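Local coordinates for nitrogenase molybdenum-iron protein alpha chain (Clostridium pasteurianum, PDB 4WES) that forms part of the molybdenum-iron component of nitrogenase, which reduces dinitrogen to ammonia at an iron-molybdenum cofactor bound with homocitrate, at residues 477-482 and 500-505. Sequence-based numbering, arbitrary orientation.
With HCA (3-hydroxy-3-carboxy-adipic acid), chain E; ICS (iron-sulfur-molybdenum cluster with interstitial carbon), chain F.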
loop_
_atom_site.group_PDB
_atom_site.type_symbol
_atom_site.label_atom_id
_atom_site.label_comp_id
_atom_site.label_asym_id
_atom_site.label_seq_id
_atom_site.Cartn_x
_atom_site.Cartn_y
_atom_site.Cartn_z
ATOM N N LEU A 477 -27.271 -6.677 8.861
ATOM C CA LEU A 477 -26.818 -6.282 7.547
ATOM C C LEU A 477 -27.631 -5.119 6.999
ATOM O O LEU A 477 -28.865 -5.134 7.038
ATOM C CB LEU A 477 -26.969 -7.460 6.585
ATOM C CG LEU A 477 -26.533 -7.198 5.151
ATOM C CD1 LEU A 477 -25.039 -6.979 5.055
ATOM C CD2 LEU A 477 -26.981 -8.326 4.233
ATOM N N SER A 478 -26.918 -4.128 6.443
ATOM C CA SER A 478 -27.580 -3.063 5.708
ATOM C C SER A 478 -26.917 -2.862 4.368
ATOM O O SER A 478 -25.776 -2.413 4.311
ATOM C CB SER A 478 -27.580 -1.742 6.500
ATOM O OG SER A 478 -28.230 -0.720 5.768
ATOM N N LYS A 479 -27.623 -3.164 3.293
ATOM C CA LYS A 479 -27.143 -2.857 1.951
ATOM C C LYS A 479 -27.812 -1.596 1.461
ATOM O O LYS A 479 -29.016 -1.375 1.650
ATOM C CB LYS A 479 -27.369 -4.039 1.004
ATOM C CG LYS A 479 -26.425 -5.227 1.278
ATOM C CD LYS A 479 -24.971 -4.877 1.112
ATOM C CE LYS A 479 -23.995 -6.030 1.208
ATOM N NZ LYS A 479 -22.612 -5.546 0.947
ATOM N N GLN A 480 -27.016 -0.755 0.804
ATOM C CA GLN A 480 -27.468 0.538 0.311
ATOM C C GLN A 480 -28.242 0.392 -1.014
ATOM O O GLN A 480 -27.727 -0.134 -1.998
ATOM C CB GLN A 480 -26.267 1.422 0.045
ATOM C CG GLN A 480 -25.436 1.735 1.275
ATOM C CD GLN A 480 -24.311 2.681 0.954
ATOM O OE1 GLN A 480 -24.537 3.860 0.640
ATOM N NE2 GLN A 480 -23.080 2.185 0.966
ATOM N N LEU A 481 -29.478 0.899 -1.028
ATOM C CA LEU A 481 -30.264 0.885 -2.259
ATOM C C LEU A 481 -30.142 2.164 -3.079
ATOM O O LEU A 481 -30.737 2.229 -4.161
ATOM C CB LEU A 481 -31.731 0.525 -2.002
ATOM C CG LEU A 481 -31.984 -0.945 -1.758
ATOM C CD1 LEU A 481 -33.476 -1.190 -1.554
ATOM C CD2 LEU A 481 -31.469 -1.844 -2.876
ATOM N N HIS A 482 -29.407 3.167 -2.606
ATOM C CA HIS A 482 -29.102 4.330 -3.424
ATOM C C HIS A 482 -27.812 4.075 -4.217
ATOM O O HIS A 482 -27.808 3.991 -5.448
ATOM C CB HIS A 482 -28.944 5.634 -2.633
ATOM C CG HIS A 482 -30.027 6.017 -1.683
ATOM N ND1 HIS A 482 -30.809 7.146 -1.853
ATOM C CD2 HIS A 482 -30.337 5.514 -0.457
ATOM C CE1 HIS A 482 -31.535 7.318 -0.764
ATOM N NE2 HIS A 482 -31.276 6.337 0.092
ATOM N N GLY A 500 -28.041 -10.234 -6.233
ATOM C CA GLY A 500 -28.171 -11.425 -5.417
ATOM C C GLY A 500 -26.866 -11.910 -4.841
ATOM O O GLY A 500 -26.802 -12.266 -3.657
ATOM N N HIS A 501 -25.798 -11.897 -5.619
ATOM C CA HIS A 501 -24.516 -12.329 -5.083
ATOM C C HIS A 501 -24.022 -11.397 -4.010
ATOM O O HIS A 501 -23.421 -11.839 -3.024
ATOM C CB HIS A 501 -23.480 -12.579 -6.176
ATOM C CG HIS A 501 -23.658 -13.891 -6.856
ATOM N ND1 HIS A 501 -23.531 -15.097 -6.194
ATOM C CD2 HIS A 501 -24.038 -14.177 -8.123
ATOM C CE1 HIS A 501 -23.782 -16.073 -7.051
ATOM N NE2 HIS A 501 -24.123 -15.543 -8.217
ATOM N N GLU A 502 -24.194 -10.090 -4.200
ATOM C CA GLU A 502 -23.801 -9.160 -3.174
ATOM C C GLU A 502 -24.589 -9.381 -1.885
ATOM O O GLU A 502 -24.053 -9.228 -0.768
ATOM C CB GLU A 502 -23.906 -7.721 -3.675
ATOM C CG GLU A 502 -22.794 -7.374 -4.650
ATOM C CD GLU A 502 -21.406 -7.268 -4.026
ATOM O OE1 GLU A 502 -21.322 -6.955 -2.869
ATOM O OE2 GLU A 502 -20.424 -7.420 -4.777
ATOM N N LEU A 503 -25.873 -9.673 -2.011
ATOM C CA LEU A 503 -26.736 -9.858 -0.867
ATOM C C LEU A 503 -26.365 -11.119 -0.096
ATOM O O LEU A 503 -26.211 -11.090 1.144
ATOM C CB LEU A 503 -28.189 -9.848 -1.283
ATOM C CG LEU A 503 -29.198 -9.913 -0.118
ATOM C CD1 LEU A 503 -28.931 -8.855 0.917
ATOM C CD2 LEU A 503 -30.600 -9.799 -0.693
ATOM N N VAL A 504 -26.204 -12.221 -0.808
ATOM C CA VAL A 504 -25.743 -13.469 -0.172
ATOM C C VAL A 504 -24.394 -13.235 0.481
ATOM O O VAL A 504 -24.165 -13.619 1.645
ATOM C CB VAL A 504 -25.664 -14.611 -1.222
ATOM C CG1 VAL A 504 -24.980 -15.830 -0.603
ATOM C CG2 VAL A 504 -27.027 -14.943 -1.725
ATOM N N ASN A 505 -23.461 -12.584 -0.220
ATOM C CA ASN A 505 -22.153 -12.339 0.364
ATOM C C ASN A 505 -22.267 -11.544 1.677
ATOM O O ASN A 505 -21.501 -11.759 2.624
ATOM C CB ASN A 505 -21.250 -11.603 -0.628
ATOM C CG ASN A 505 -20.734 -12.481 -1.736
ATOM O OD1 ASN A 505 -20.977 -13.676 -1.735
ATOM N ND2 ASN A 505 -19.990 -11.884 -2.672
HETATM C C1 HCA E . -29.566 12.745 -2.451
HETATM C C2 HCA E . -28.613 11.747 -3.116
HETATM C C3 HCA E . -28.738 10.320 -2.587
HETATM C C4 HCA E . -28.001 10.125 -1.248
HETATM C C5 HCA E . -27.950 8.618 -0.941
HETATM C C6 HCA E . -27.714 8.165 0.468
HETATM C C7 HCA E . -28.119 9.360 -3.605
HETATM O O1 HCA E . -30.603 12.331 -1.916
HETATM O O2 HCA E . -29.278 13.952 -2.501
HETATM O O3 HCA E . -26.967 7.154 0.648
HETATM O O4 HCA E . -28.267 8.775 1.410
HETATM O O5 HCA E . -28.818 8.393 -3.980
HETATM O O6 HCA E . -26.947 9.545 -3.964
HETATM O O7 HCA E . -30.102 9.982 -2.387
HETATM FE FE1 ICS F . -36.276 8.471 -8.291
HETATM MO MO1 ICS F . -31.021 8.500 -3.733
HETATM FE FE2 ICS F . -34.917 9.969 -6.566
HETATM FE FE3 ICS F . -33.638 8.135 -8.032
HETATM FE FE4 ICS F . -35.321 7.384 -6.118
HETATM FE FE5 ICS F . -33.389 7.410 -4.404
HETATM FE FE6 ICS F . -32.951 9.957 -4.899
HETATM FE FE7 ICS F . -31.719 8.155 -6.294
HETATM C CX ICS F . -33.702 8.473 -6.053
HETATM S S1A ICS F . -36.929 9.025 -6.152
HETATM S S1B ICS F . -33.126 9.046 -2.873
HETATM S S2A ICS F . -34.706 10.000 -8.827
HETATM S S2B ICS F . -34.160 11.706 -5.399
HETATM S S3A ICS F . -35.183 6.045 -4.338
HETATM S S3B ICS F . -30.818 10.056 -5.514
HETATM S S4A ICS F . -35.151 6.455 -8.209
HETATM S S4B ICS F . -31.402 6.485 -4.862
HETATM S S5A ICS F . -31.478 7.741 -8.445
HETATM O O HOH W 1 -21.569 -8.236 0.027
HETATM O O HOH W 2 -22.679 -4.989 -1.641
#
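K479 and L503 are where the irregular run 477-482, extended as far as Q480, comes nearest to the helical turns of 500-505, their CA atoms 7.6 Å apart. At this spacing the two backbones are joined by side chains and water, a worked example of how a lysine can meet a helix through solvent. The K479 chain bends about its CB-CG bond (chi2 -61°) and then runs straight, bringing CE to 3.8 Å from the carbonyl O of E502. Its NZ stays 4.3 Å from OE1 of E502, too far for direct pairing, and two waters fill the step. One accepts from NZ and can donate to E502 O. The other accepts from NZ at 2.6 Å and donates to OE1 of E502. The ammonium is thus linked to both the backbone and the carboxylate of one residue, and the opposite charges probably favour this arrangement. Beside the bridge, the leucines meet through their methyls, CD2 of L477 lying 3.9 Å from CD1 of L503 as the two side chains lie askew to each other. At the far end of 477-482, H482 binds molybdenum through ND1 at 2.3 Å in the cofactor pocket, the metal also holding homocitrate O5 and O7; homocitrate C5 lies over one face of the imidazole, toward its rim. The run follows strand 460-462, sharing backbone hydrogen bonds with F461 and A463, while L503 packs against M460 and F462 of that strand and L334 of helix 306-334; Q307 of the beta chain packs on L477 and K479, and Q308 of the same chain on E502, placing the water bridge beside the subunit interface.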